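Local coordinates for Serine/threonine-protein kinase Tel1 (Chaetomium thermophilum, PDB 6SKY) that phosphorylates serine and threonine residues of proteins at the expense of ATP and probably senses DNA damage to switch on checkpoint signalling, at residues A[1781-1784]-A[1785-1789]; A[1828-1832]-A[1833-1837]; A[1645-1649]-A[1650-1654]; A[1764-1767]-A[1768-1772]; A[1718-1721]-A[1722-1726]. All coordinates share one frame; numbering follows the deposited sequence.

Contact 1: residues A[1781-1784]-A[1785-1789]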
loop_
_atom_site.group_PDB
_atom_site.type_symbol
_atom_site.label_atom_id
_atom_site.label_comp_id
_atom_site.label_asym_id
_atom_site.label_seq_id
_atom_site.Cartn_x
_atom_site.Cartn_y
_atom_site.Cartn_z
ATOM N N ARG A 1781 -14.144 47.431 -51.654
ATOM C CA ARG A 1781 -13.786 47.898 -52.984
ATOM C C ARG A 1781 -12.404 48.529 -53.000
ATOM O O ARG A 1781 -11.716 48.486 -54.024
ATOM C CB ARG A 1781 -14.833 48.893 -53.467
ATOM C CG ARG A 1781 -14.728 49.268 -54.917
ATOM C CD ARG A 1781 -15.417 50.589 -55.128
ATOM N NE ARG A 1781 -16.702 50.628 -54.447
ATOM C CZ ARG A 1781 -17.334 51.748 -54.126
ATOM N NH1 ARG A 1781 -16.791 52.918 -54.416
ATOM N NH2 ARG A 1781 -18.505 51.697 -53.511
ATOM N N VAL A 1782 -11.978 49.104 -51.881
ATOM C CA VAL A 1782 -10.716 49.823 -51.799
ATOM C C VAL A 1782 -9.610 48.894 -51.324
ATOM O O VAL A 1782 -8.480 49.329 -51.089
ATOM C CB VAL A 1782 -10.846 51.028 -50.859
ATOM C CG1 VAL A 1782 -12.045 51.850 -51.234
ATOM C CG2 VAL A 1782 -10.971 50.551 -49.445
ATOM N N LEU A 1783 -9.924 47.622 -51.167
ATOM C CA LEU A 1783 -8.967 46.680 -50.605
ATOM C C LEU A 1783 -7.936 46.137 -51.592
ATOM O O LEU A 1783 -6.755 46.100 -51.241
ATOM C CB LEU A 1783 -9.694 45.510 -49.947
ATOM C CG LEU A 1783 -10.033 45.692 -48.470
ATOM C CD1 LEU A 1783 -10.480 44.380 -47.893
ATOM C CD2 LEU A 1783 -8.853 46.226 -47.699
ATOM N N PRO A 1784 -8.304 45.690 -52.793
ATOM C CA PRO A 1784 -7.355 44.932 -53.626
ATOM C C PRO A 1784 -6.010 45.626 -53.790
ATOM O O PRO A 1784 -4.969 44.948 -53.754
ATOM C CB PRO A 1784 -8.094 44.801 -54.963
ATOM C CG PRO A 1784 -9.501 44.811 -54.586
ATOM C CD PRO A 1784 -9.624 45.763 -53.445
ATOM N N PRO A 1785 -5.959 46.961 -53.957
ATOM C CA PRO A 1785 -4.643 47.624 -53.921
ATOM C C PRO A 1785 -3.840 47.308 -52.674
ATOM O O PRO A 1785 -2.702 46.840 -52.777
ATOM C CB PRO A 1785 -5.009 49.105 -54.000
ATOM C CG PRO A 1785 -6.241 49.129 -54.751
ATOM C CD PRO A 1785 -7.007 47.922 -54.346
ATOM N N ILE A 1786 -4.415 47.541 -51.492
ATOM C CA ILE A 1786 -3.693 47.324 -50.244
ATOM C C ILE A 1786 -3.327 45.858 -50.078
ATOM O O ILE A 1786 -2.234 45.526 -49.613
ATOM C CB ILE A 1786 -4.527 47.827 -49.057
ATOM C CG1 ILE A 1786 -4.935 49.273 -49.275
ATOM C CG2 ILE A 1786 -3.744 47.719 -47.791
ATOM C CD1 ILE A 1786 -5.687 49.849 -48.130
ATOM N N LEU A 1787 -4.234 44.959 -50.449
ATOM C CA LEU A 1787 -3.966 43.536 -50.283
ATOM C C LEU A 1787 -2.806 43.094 -51.155
ATOM O O LEU A 1787 -2.006 42.245 -50.748
ATOM C CB LEU A 1787 -5.217 42.721 -50.604
ATOM C CG LEU A 1787 -6.349 42.791 -49.582
ATOM C CD1 LEU A 1787 -7.638 42.316 -50.191
ATOM C CD2 LEU A 1787 -6.013 41.958 -48.381
ATOM N N SER A 1788 -2.683 43.668 -52.352
ATOM C CA SER A 1788 -1.611 43.259 -53.251
ATOM C C SER A 1788 -0.285 43.926 -52.909
ATOM O O SER A 1788 0.772 43.298 -53.024
ATOM C CB SER A 1788 -2.004 43.564 -54.692
ATOM O OG SER A 1788 -2.723 44.777 -54.753
ATOM N N LYS A 1789 -0.311 45.189 -52.489
ATOM C CA LYS A 1789 0.939 45.901 -52.240
ATOM C C LYS A 1789 1.515 45.566 -50.871
ATOM O O LYS A 1789 2.609 45.006 -50.770
ATOM C CB LYS A 1789 0.720 47.407 -52.364
ATOM C CG LYS A 1789 0.055 47.841 -53.655
ATOM C CD LYS A 1789 1.007 47.847 -54.825
ATOM C CE LYS A 1789 0.402 48.616 -55.982
ATOM N NZ LYS A 1789 1.406 48.914 -57.039
#
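A chi1 of -72° sets CG of Leu1787 beside its own backbone N, which carries the side chain back along the helix to Leu1783. There CD1 of Leu1787 meets CB of Leu1783 at 3.8 Å, and the two side chains cross obliquely. The same pair is joined through the backbone, Leu1787 N giving its hydrogen to Leu1783 O at 2.9 Å in a nearly straight bond (167°). One residue on, Ser1788 N bonds Pro1784 O at 3.0 Å. The rings of Pro1784 and Pro1785 lie side by side and point the same way, with CB of Pro1784 3.4 Å from CD of Pro1785. Around this turn, Leu1783 packs on Val1801 and Leu1787 on Phe1793, both of helix 1793-1808. Neither proline has an amide hydrogen, yet both stand in the opening turn of helix 1783-1789, where N-H groups have no earlier carbonyl of that helix to bond; the pair therefore costs this helix no i to i+4 bond.

Contact 2: residues A[1828-1832]-A[1833-1837]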
loop_
_atom_site.group_PDB
_atom_site.type_symbol
_atom_site.label_atom_id
_atom_site.label_comp_id
_atom_site.label_asym_id
_atom_site.label_seq_id
_atom_site.Cartn_x
_atom_site.Cartn_y
_atom_site.Cartn_z
ATOM N N LEU A 1828 -8.843 21.070 -45.851
ATOM C CA LEU A 1828 -8.676 20.618 -44.479
ATOM C C LEU A 1828 -7.961 19.283 -44.389
ATOM O O LEU A 1828 -7.376 18.982 -43.347
ATOM C CB LEU A 1828 -10.032 20.536 -43.782
ATOM C CG LEU A 1828 -10.737 21.868 -43.527
ATOM C CD1 LEU A 1828 -12.071 21.636 -42.879
ATOM C CD2 LEU A 1828 -9.896 22.787 -42.679
ATOM N N ASN A 1829 -7.987 18.482 -45.447
ATOM C CA ASN A 1829 -7.287 17.199 -45.475
ATOM C C ASN A 1829 -5.935 17.342 -46.165
ATOM O O ASN A 1829 -5.643 16.673 -47.147
ATOM C CB ASN A 1829 -8.146 16.152 -46.172
ATOM C CG ASN A 1829 -9.446 15.895 -45.454
ATOM O OD1 ASN A 1829 -9.460 15.599 -44.261
ATOM N ND2 ASN A 1829 -10.551 16.014 -46.172
ATOM N N PHE A 1830 -5.096 18.227 -45.639
ATOM C CA PHE A 1830 -3.868 18.628 -46.322
ATOM C C PHE A 1830 -2.689 18.548 -45.364
ATOM O O PHE A 1830 -2.416 19.498 -44.626
ATOM C CB PHE A 1830 -4.006 20.029 -46.889
ATOM C CG PHE A 1830 -3.347 20.208 -48.212
ATOM C CD1 PHE A 1830 -4.079 20.114 -49.377
ATOM C CD2 PHE A 1830 -1.996 20.466 -48.295
ATOM C CE1 PHE A 1830 -3.480 20.278 -50.595
ATOM C CE2 PHE A 1830 -1.389 20.630 -49.512
ATOM C CZ PHE A 1830 -2.132 20.536 -50.664
ATOM N N THR A 1831 -1.977 17.429 -45.394
ATOM C CA THR A 1831 -0.797 17.227 -44.563
ATOM C C THR A 1831 0.424 17.694 -45.344
ATOM O O THR A 1831 0.858 17.027 -46.287
ATOM C CB THR A 1831 -0.662 15.758 -44.177
ATOM O OG1 THR A 1831 -1.951 15.223 -43.854
ATOM C CG2 THR A 1831 0.261 15.609 -42.979
ATOM N N SER A 1832 0.977 18.841 -44.962
ATOM C CA SER A 1832 2.121 19.396 -45.667
ATOM C C SER A 1832 2.813 20.399 -44.766
ATOM O O SER A 1832 2.184 21.012 -43.903
ATOM C CB SER A 1832 1.716 20.073 -46.978
ATOM O OG SER A 1832 1.322 19.127 -47.949
ATOM N N GLU A 1833 4.103 20.551 -44.962
ATOM C CA GLU A 1833 4.821 21.560 -44.204
ATOM C C GLU A 1833 4.653 22.952 -44.809
ATOM O O GLU A 1833 4.472 23.918 -44.058
ATOM C CB GLU A 1833 6.300 21.205 -44.094
ATOM C CG GLU A 1833 7.003 22.008 -43.030
ATOM C CD GLU A 1833 6.352 21.846 -41.676
ATOM O OE1 GLU A 1833 5.936 20.713 -41.352
ATOM O OE2 GLU A 1833 6.244 22.850 -40.940
ATOM N N PRO A 1834 4.721 23.123 -46.135
ATOM C CA PRO A 1834 4.473 24.458 -46.697
ATOM C C PRO A 1834 3.031 24.918 -46.582
ATOM O O PRO A 1834 2.766 26.108 -46.790
ATOM C CB PRO A 1834 4.885 24.299 -48.164
ATOM C CG PRO A 1834 4.724 22.859 -48.436
ATOM C CD PRO A 1834 5.168 22.190 -47.185
ATOM N N ALA A 1835 2.095 24.031 -46.258
ATOM C CA ALA A 1835 0.687 24.385 -46.186
ATOM C C ALA A 1835 0.185 24.561 -44.763
ATOM O O ALA A 1835 -0.988 24.877 -44.576
ATOM C CB ALA A 1835 -0.158 23.328 -46.893
ATOM N N LYS A 1836 1.036 24.370 -43.758
ATOM C CA LYS A 1836 0.573 24.450 -42.378
ATOM C C LYS A 1836 0.191 25.875 -41.996
ATOM O O LYS A 1836 -0.785 26.090 -41.266
ATOM C CB LYS A 1836 1.650 23.910 -41.443
ATOM C CG LYS A 1836 1.324 24.068 -39.978
ATOM C CD LYS A 1836 2.408 23.507 -39.076
ATOM C CE LYS A 1836 2.246 24.055 -37.663
ATOM N NZ LYS A 1836 3.171 23.444 -36.671
ATOM N N GLU A 1837 0.929 26.862 -42.492
ATOM C CA GLU A 1837 0.704 28.239 -42.081
ATOM C C GLU A 1837 -0.537 28.855 -42.709
ATOM O O GLU A 1837 -1.062 29.829 -42.167
ATOM C CB GLU A 1837 1.926 29.087 -42.413
ATOM C CG GLU A 1837 2.018 30.359 -41.611
ATOM C CD GLU A 1837 1.946 30.110 -40.117
ATOM O OE1 GLU A 1837 2.625 29.182 -39.629
ATOM O OE2 GLU A 1837 1.203 30.839 -39.427
#
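Phe1830 and Ala1835 each point CB toward the other's segment, and the methyl of Ala1835 comes obliquely to the phenyl ring beside its CD2 corner. The approach is 3.7 Å from CD2 of Phe1830 to CB of Ala1835, lengthening to 4.0 Å from CE2 of Phe1830 to the same methyl. A second carbon reaches that methyl: CB of Ser1832 lies 3.8 Å from CB of Ala1835, which therefore touches both the ring and the serine CB, the two lying on the same side of it. Ser1832 also touches Pro1834, its CB 4.1 Å from CD of the proline ring. With chi1 at -71°, OG of Ser1832 stands beside its backbone N, with Glu1758 OE2 and Thr1831 O both within bonding distance. Lys1836 instead runs extended and away, its CG anti to the backbone N (chi1 174°), toward Ser2074.

Ala1835 is the third residue of a type I beta turn from Glu1833 to Lys1836, closed by a weak bond from Lys1836 N to Glu1833 O at 3.5 Å. The turn links helix 1815-1827, by way of the loop after it, to helix 1836-1849. What joins the two segments, beyond the chain itself, is carbon packing, since the turn's weak bond lies within 1833-1837 and the serine hydroxyl has its possible partners outside that range.

Contact 3: residues A[1645-1649]-A[1650-1654]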
loop_
_atom_site.group_PDB
_atom_site.type_symbol
_atom_site.label_atom_id
_atom_site.label_comp_id
_atom_site.label_asym_id
_atom_site.label_seq_id
_atom_site.Cartn_x
_atom_site.Cartn_y
_atom_site.Cartn_z
ATOM N N GLY A 1645 7.075 30.322 -11.436
ATOM C CA GLY A 1645 6.711 29.054 -12.017
ATOM C C GLY A 1645 5.548 29.124 -12.960
ATOM O O GLY A 1645 4.914 28.105 -13.219
ATOM N N GLU A 1646 5.256 30.305 -13.491
ATOM C CA GLU A 1646 4.126 30.537 -14.375
ATOM C C GLU A 1646 4.615 31.018 -15.730
ATOM O O GLU A 1646 5.523 31.846 -15.815
ATOM C CB GLU A 1646 3.170 31.563 -13.782
ATOM C CG GLU A 1646 2.204 30.984 -12.786
ATOM C CD GLU A 1646 1.611 32.035 -11.882
ATOM O OE1 GLU A 1646 1.821 33.233 -12.153
ATOM O OE2 GLU A 1646 0.945 31.663 -10.892
ATOM N N VAL A 1647 3.995 30.498 -16.782
ATOM C CA VAL A 1647 4.329 30.832 -18.161
ATOM C C VAL A 1647 3.666 32.150 -18.539
ATOM O O VAL A 1647 2.493 32.361 -18.204
ATOM C CB VAL A 1647 3.885 29.711 -19.108
ATOM C CG1 VAL A 1647 4.270 30.029 -20.523
ATOM C CG2 VAL A 1647 4.484 28.408 -18.680
ATOM N N PRO A 1648 4.362 33.064 -19.212
ATOM C CA PRO A 1648 3.676 34.230 -19.778
ATOM C C PRO A 1648 2.597 33.803 -20.762
ATOM O O PRO A 1648 2.793 32.899 -21.573
ATOM C CB PRO A 1648 4.803 35.007 -20.467
ATOM C CG PRO A 1648 5.936 34.052 -20.570
ATOM C CD PRO A 1648 5.817 33.146 -19.399
ATOM N N GLU A 1649 1.448 34.473 -20.688
ATOM C CA GLU A 1649 0.249 34.000 -21.363
ATOM C C GLU A 1649 0.298 34.161 -22.873
ATOM O O GLU A 1649 -0.531 33.566 -23.563
ATOM C CB GLU A 1649 -0.970 34.725 -20.810
ATOM C CG GLU A 1649 -1.001 34.770 -19.299
ATOM C CD GLU A 1649 -2.353 35.176 -18.751
ATOM O OE1 GLU A 1649 -3.256 35.475 -19.560
ATOM O OE2 GLU A 1649 -2.513 35.193 -17.511
ATOM N N ASP A 1650 1.227 34.949 -23.407
ATOM C CA ASP A 1650 1.363 35.019 -24.853
ATOM C C ASP A 1650 1.864 33.704 -25.427
ATOM O O ASP A 1650 1.561 33.374 -26.577
ATOM C CB ASP A 1650 2.305 36.153 -25.236
ATOM C CG ASP A 1650 2.674 37.029 -24.057
ATOM O OD1 ASP A 1650 1.900 37.078 -23.080
ATOM O OD2 ASP A 1650 3.740 37.671 -24.107
ATOM N N LEU A 1651 2.629 32.947 -24.647
ATOM C CA LEU A 1651 3.160 31.667 -25.084
ATOM C C LEU A 1651 2.139 30.546 -25.012
ATOM O O LEU A 1651 2.374 29.480 -25.586
ATOM C CB LEU A 1651 4.379 31.302 -24.243
ATOM C CG LEU A 1651 5.693 31.942 -24.660
ATOM C CD1 LEU A 1651 6.740 31.756 -23.602
ATOM C CD2 LEU A 1651 6.141 31.313 -25.939
ATOM N N LEU A 1652 1.015 30.759 -24.338
ATOM C CA LEU A 1652 0.021 29.719 -24.139
ATOM C C LEU A 1652 -1.177 29.832 -25.066
ATOM O O LEU A 1652 -1.958 28.881 -25.150
ATOM C CB LEU A 1652 -0.473 29.736 -22.693
ATOM C CG LEU A 1652 0.542 29.358 -21.624
ATOM C CD1 LEU A 1652 -0.053 29.554 -20.251
ATOM C CD2 LEU A 1652 0.970 27.930 -21.827
ATOM N N ARG A 1653 -1.357 30.958 -25.745
ATOM C CA ARG A 1653 -2.496 31.124 -26.633
ATOM C C ARG A 1653 -2.224 30.463 -27.971
ATOM O O ARG A 1653 -1.099 30.483 -28.472
ATOM C CB ARG A 1653 -2.810 32.601 -26.838
ATOM C CG ARG A 1653 -3.576 33.225 -25.698
ATOM C CD ARG A 1653 -4.018 34.614 -26.071
ATOM N NE ARG A 1653 -2.934 35.357 -26.700
ATOM C CZ ARG A 1653 -2.229 36.305 -26.097
ATOM N NH1 ARG A 1653 -2.501 36.642 -24.845
ATOM N NH2 ARG A 1653 -1.257 36.925 -26.752
ATOM N N GLU A 1654 -3.266 29.877 -28.553
ATOM C CA GLU A 1654 -3.129 29.113 -29.779
ATOM C C GLU A 1654 -4.013 29.590 -30.917
ATOM O O GLU A 1654 -3.831 29.127 -32.045
ATOM C CB GLU A 1654 -3.427 27.635 -29.515
ATOM C CG GLU A 1654 -4.825 27.389 -29.033
ATOM C CD GLU A 1654 -5.040 25.963 -28.644
ATOM O OE1 GLU A 1654 -4.138 25.367 -28.024
ATOM O OE2 GLU A 1654 -6.113 25.433 -28.970
#
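The backbone curls through a single helix-like turn, in which Leu1651 N bonds Pro1648 O at 3.1 Å, the donor standing above the carbonyl plane (41° out of it), and Glu1649 O receives weak bonds from Leu1652 N and Arg1653 N. Over this turn Val1647 touches two leucines with one methyl. Its chi1 of -178° places CG1 anti to the backbone N, where it lies 3.9 Å from CB of Leu1651 and, at the same distance of 3.9 Å, from CG of Leu1652. The valine and Leu1651 side chains cross at about a right angle. Leu1651 runs instead alongside the ring of Pro1648, both pointing the same way, with CD1 of Leu1651 3.9 Å from CG of Pro1648. On the polar flank, Arg1653 bends at chi3 and lays one face of its guanidinium over Glu1649 O, which stands 3.8 Å above that plane and toward its rim.

Val1647 and Leu1651 also rest on Leu2080 of helix 2077-2097, while Arg1653 touches Asp2733 of helix 2732-2755 in the kinase domain. Gly1645, with positive phi, ends helix 1627-1644; an extended run then leads to the turn, and the whole forms the link to helix 1657-1663, consistent with the alpha solenoid of this kinase.

Contact 4: residues A[1764-1767]-A[1768-1772]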
loop_
_atom_site.group_PDB
_atom_site.type_symbol
_atom_site.label_atom_id
_atom_site.label_comp_id
_atom_site.label_asym_id
_atom_site.label_seq_id
_atom_site.Cartn_x
_atom_site.Cartn_y
_atom_site.Cartn_z
ATOM N N GLN A 1764 -3.463 36.183 -50.056
ATOM C CA GLN A 1764 -3.592 37.437 -50.789
ATOM C C GLN A 1764 -4.433 37.264 -52.044
ATOM O O GLN A 1764 -5.346 38.056 -52.311
ATOM C CB GLN A 1764 -2.205 37.961 -51.132
ATOM C CG GLN A 1764 -2.175 38.945 -52.259
ATOM C CD GLN A 1764 -0.767 39.235 -52.708
ATOM O OE1 GLN A 1764 0.184 39.041 -51.956
ATOM N NE2 GLN A 1764 -0.622 39.690 -53.943
ATOM N N HIS A 1765 -4.152 36.217 -52.817
ATOM C CA HIS A 1765 -4.930 35.950 -54.018
ATOM C C HIS A 1765 -6.387 35.667 -53.685
ATOM O O HIS A 1765 -7.294 36.193 -54.339
ATOM C CB HIS A 1765 -4.315 34.781 -54.776
ATOM C CG HIS A 1765 -2.889 35.001 -55.168
ATOM N ND1 HIS A 1765 -2.382 36.250 -55.453
ATOM C CD2 HIS A 1765 -1.864 34.133 -55.327
ATOM C CE1 HIS A 1765 -1.104 36.141 -55.764
ATOM N NE2 HIS A 1765 -0.764 34.868 -55.693
ATOM N N LEU A 1766 -6.637 34.841 -52.667
ATOM C CA LEU A 1766 -8.013 34.500 -52.321
ATOM C C LEU A 1766 -8.759 35.701 -51.762
ATOM O O LEU A 1766 -9.946 35.884 -52.043
ATOM C CB LEU A 1766 -8.033 33.347 -51.327
ATOM C CG LEU A 1766 -9.414 32.838 -50.941
ATOM C CD1 LEU A 1766 -10.166 32.385 -52.156
ATOM C CD2 LEU A 1766 -9.284 31.712 -49.974
ATOM N N ALA A 1767 -8.080 36.543 -50.987
ATOM C CA ALA A 1767 -8.721 37.738 -50.465
ATOM C C ALA A 1767 -9.101 38.687 -51.584
ATOM O O ALA A 1767 -10.194 39.257 -51.572
ATOM C CB ALA A 1767 -7.802 38.425 -49.463
ATOM N N ILE A 1768 -8.216 38.870 -52.567
ATOM C CA ILE A 1768 -8.554 39.719 -53.705
ATOM C C ILE A 1768 -9.722 39.131 -54.480
ATOM O O ILE A 1768 -10.659 39.845 -54.859
ATOM C CB ILE A 1768 -7.326 39.920 -54.608
ATOM C CG1 ILE A 1768 -6.238 40.680 -53.862
ATOM C CG2 ILE A 1768 -7.706 40.682 -55.843
ATOM C CD1 ILE A 1768 -4.946 40.761 -54.613
ATOM N N ARG A 1769 -9.689 37.820 -54.729
ATOM C CA ARG A 1769 -10.751 37.173 -55.491
ATOM C C ARG A 1769 -12.099 37.319 -54.804
ATOM O O ARG A 1769 -13.126 37.485 -55.468
ATOM C CB ARG A 1769 -10.411 35.702 -55.692
ATOM C CG ARG A 1769 -11.479 34.900 -56.381
ATOM C CD ARG A 1769 -11.405 35.055 -57.878
ATOM N NE ARG A 1769 -11.476 33.758 -58.539
ATOM C CZ ARG A 1769 -12.609 33.137 -58.850
ATOM N NH1 ARG A 1769 -12.574 31.955 -59.447
ATOM N NH2 ARG A 1769 -13.778 33.695 -58.566
ATOM N N LEU A 1770 -12.115 37.259 -53.471
ATOM C CA LEU A 1770 -13.362 37.421 -52.730
ATOM C C LEU A 1770 -13.815 38.872 -52.720
ATOM O O LEU A 1770 -14.989 39.164 -52.965
ATOM C CB LEU A 1770 -13.192 36.911 -51.301
ATOM C CG LEU A 1770 -13.126 35.402 -51.112
ATOM C CD1 LEU A 1770 -12.850 35.077 -49.666
ATOM C CD2 LEU A 1770 -14.424 34.783 -51.556
ATOM N N ALA A 1771 -12.900 39.797 -52.434
ATOM C CA ALA A 1771 -13.277 41.199 -52.322
ATOM C C ALA A 1771 -13.728 41.778 -53.654
ATOM O O ALA A 1771 -14.523 42.722 -53.673
ATOM C CB ALA A 1771 -12.112 42.011 -51.764
ATOM N N LEU A 1772 -13.239 41.241 -54.772
ATOM C CA LEU A 1772 -13.679 41.742 -56.067
ATOM C C LEU A 1772 -15.117 41.360 -56.377
ATOM O O LEU A 1772 -15.755 42.021 -57.198
ATOM C CB LEU A 1772 -12.766 41.230 -57.176
ATOM C CG LEU A 1772 -11.386 41.874 -57.293
ATOM C CD1 LEU A 1772 -10.601 41.220 -58.402
ATOM C CD2 LEU A 1772 -11.499 43.364 -57.523
#
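Leu1766 and Leu1770 stand one helical turn apart on the buried side, CG of Leu1766 being 4.3 Å from CD1 of Leu1770. What makes this side tight is largely what lies against it: Phe1798 of helix 1793-1808 and Trp1827 of helix 1815-1827 on Leu1766, Val1802 and Ala1816 on Leu1770. Buried Ala1767, with no more than a methyl, brings the turn close to Leu1787 of helix 1783-1789. Gln1764 and Ile1768 belong to the packed part too: they lie side by side, pointing the same way, with CG of Gln1764 4.1 Å from CD1 of Ile1768, and meet Ala1794 and Leu1787 respectively. Helices layered in this way are consistent with an alpha solenoid, and four regular i to i+4 bonds run through this turn, among them Leu1770 N to Leu1766 O at 2.9 Å and Ala1771 N to Ala1767 O, also 2.9 Å, with an N-H...O angle of 164°.

The open side belongs to exposed Arg1769, which starts with CG anti to the backbone N (chi1 176°), then bends at chi2 and chi3 away from the preceding residues to form a salt bridge with Glu1750.

Contact 5: residues A[1718-1721]-A[1722-1726]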
loop_
_atom_site.group_PDB
_atom_site.type_symbol
_atom_site.label_atom_id
_atom_site.label_comp_id
_atom_site.label_asym_id
_atom_site.label_seq_id
_atom_site.Cartn_x
_atom_site.Cartn_y
_atom_site.Cartn_z
ATOM N N GLU A 1718 -15.857 55.404 -34.579
ATOM C CA GLU A 1718 -15.261 54.678 -33.471
ATOM C C GLU A 1718 -13.956 53.989 -33.832
ATOM O O GLU A 1718 -13.256 53.521 -32.929
ATOM C CB GLU A 1718 -16.250 53.645 -32.926
ATOM C CG GLU A 1718 -17.619 54.232 -32.677
ATOM C CD GLU A 1718 -18.424 53.441 -31.678
ATOM O OE1 GLU A 1718 -17.811 52.757 -30.832
ATOM O OE2 GLU A 1718 -19.670 53.511 -31.739
ATOM N N SER A 1719 -13.612 53.909 -35.112
ATOM C CA SER A 1719 -12.311 53.401 -35.518
ATOM C C SER A 1719 -11.281 54.494 -35.743
ATOM O O SER A 1719 -10.085 54.245 -35.569
ATOM C CB SER A 1719 -12.443 52.582 -36.800
ATOM O OG SER A 1719 -13.271 51.459 -36.586
ATOM N N LEU A 1720 -11.705 55.689 -36.122
ATOM C CA LEU A 1720 -10.759 56.731 -36.462
ATOM C C LEU A 1720 -10.823 57.874 -35.460
ATOM O O LEU A 1720 -11.912 58.235 -35.001
ATOM C CB LEU A 1720 -11.031 57.285 -37.863
ATOM C CG LEU A 1720 -11.168 56.285 -39.007
ATOM C CD1 LEU A 1720 -11.385 57.022 -40.301
ATOM C CD2 LEU A 1720 -9.956 55.391 -39.106
ATOM N N PRO A 1721 -9.685 58.452 -35.093
ATOM C CA PRO A 1721 -9.712 59.694 -34.319
ATOM C C PRO A 1721 -10.230 60.845 -35.166
ATOM O O PRO A 1721 -10.282 60.776 -36.395
ATOM C CB PRO A 1721 -8.247 59.901 -33.926
ATOM C CG PRO A 1721 -7.473 59.103 -34.900
ATOM C CD PRO A 1721 -8.321 57.931 -35.255
ATOM N N GLU A 1722 -10.622 61.917 -34.485
ATOM C CA GLU A 1722 -11.274 63.023 -35.181
ATOM C C GLU A 1722 -10.395 63.706 -36.223
ATOM O O GLU A 1722 -10.910 64.002 -37.316
ATOM C CB GLU A 1722 -11.787 64.046 -34.165
ATOM C CG GLU A 1722 -12.569 65.180 -34.797
ATOM C CD GLU A 1722 -12.886 66.279 -33.810
ATOM O OE1 GLU A 1722 -12.473 66.152 -32.637
ATOM O OE2 GLU A 1722 -13.541 67.268 -34.203
ATOM N N PRO A 1723 -9.113 64.003 -35.976
ATOM C CA PRO A 1723 -8.316 64.630 -37.041
ATOM C C PRO A 1723 -8.225 63.793 -38.304
ATOM O O PRO A 1723 -8.244 64.349 -39.406
ATOM C CB PRO A 1723 -6.944 64.821 -36.380
ATOM C CG PRO A 1723 -6.937 63.896 -35.229
ATOM C CD PRO A 1723 -8.336 63.885 -34.734
ATOM N N LEU A 1724 -8.132 62.471 -38.179
ATOM C CA LEU A 1724 -8.122 61.621 -39.362
ATOM C C LEU A 1724 -9.517 61.457 -39.941
ATOM O O LEU A 1724 -9.663 61.227 -41.145
ATOM C CB LEU A 1724 -7.520 60.259 -39.023
ATOM C CG LEU A 1724 -7.378 59.247 -40.158
ATOM C CD1 LEU A 1724 -6.645 59.849 -41.325
ATOM C CD2 LEU A 1724 -6.660 58.015 -39.670
ATOM N N LEU A 1725 -10.547 61.581 -39.108
ATOM C CA LEU A 1725 -11.914 61.515 -39.601
ATOM C C LEU A 1725 -12.304 62.769 -40.367
ATOM O O LEU A 1725 -13.261 62.734 -41.146
ATOM C CB LEU A 1725 -12.870 61.291 -38.435
ATOM C CG LEU A 1725 -14.291 60.857 -38.768
ATOM C CD1 LEU A 1725 -14.274 59.771 -39.814
ATOM C CD2 LEU A 1725 -14.966 60.364 -37.513
ATOM N N ILE A 1726 -11.588 63.869 -40.163
ATOM C CA ILE A 1726 -11.871 65.093 -40.899
ATOM C C ILE A 1726 -11.025 65.205 -42.163
ATOM O O ILE A 1726 -11.500 65.716 -43.181
ATOM C CB ILE A 1726 -11.665 66.309 -39.986
ATOM C CG1 ILE A 1726 -12.608 66.229 -38.788
ATOM C CG2 ILE A 1726 -11.900 67.594 -40.744
ATOM C CD1 ILE A 1726 -12.455 67.368 -37.824
#
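The carbonyl oxygen of Pro1721 takes the amide hydrogen of Leu1725 at 2.8 Å, measured from Leu1725 N to Pro1721 O. The donor lies nearly along the C=O axis (C=O...N 160°), although the N-H...O angle is only 143°. This bond opens helix 1722-1726, with Pro1721 in the N-cap position and Pro1723 already in the first turn, where its missing amide hydrogen is not called for. The proline rings add a carbon contact, CB of Pro1721 lying 4.1 Å from CD of Pro1723.

Leu1720, the first residue to leave the preceding helix, turns its CB toward the new one and touches it with both methyls. CD1 of Leu1720 meets CD1 of Leu1725 at 4.0 Å, the side chains crossing at about a right angle; Leu1725 brings its CD1 there with CG anti to the backbone N (chi1 -165°). The other branch approaches Leu1724 more loosely, with CD2 of Leu1720 4.3 Å from CD2 of Leu1724.

This leucine cluster lies at the corner between helices 1710-1719 and 1722-1726 and rests on helix 1687-1706, where Leu1720 and Leu1725 pack on Val1701 and Leu1724 on Leu1697; Tyr1429 of helix 1429-1441 touches Leu1724 and Pro1723.

Contacts 1 and 4 are direct neighbours, their centres about 9 Å apart: CD1 of Leu1787 lies 4.0 Å from CB of Ala1767, and both contacts pack on helix 1793-1808. Contact 5, about 21 Å from contact 1 between centres, shares helices 1670-1684 and 1687-1706 with it. All three include buried leucines; contacts 1 and 4 have regular i to i+4 bonds, contact 5 a single one across its segments. Contact 4 lies within one helix, whereas contacts 1 and 5 begin helices with prolines. Contact 2, also partly buried, and contact 3 lie in interhelical connections. Contact 3 alone is a surface contact with no buried touching residue, and its backbone bonds are mostly weak; contact 2 relies on apolar carbons across its turn.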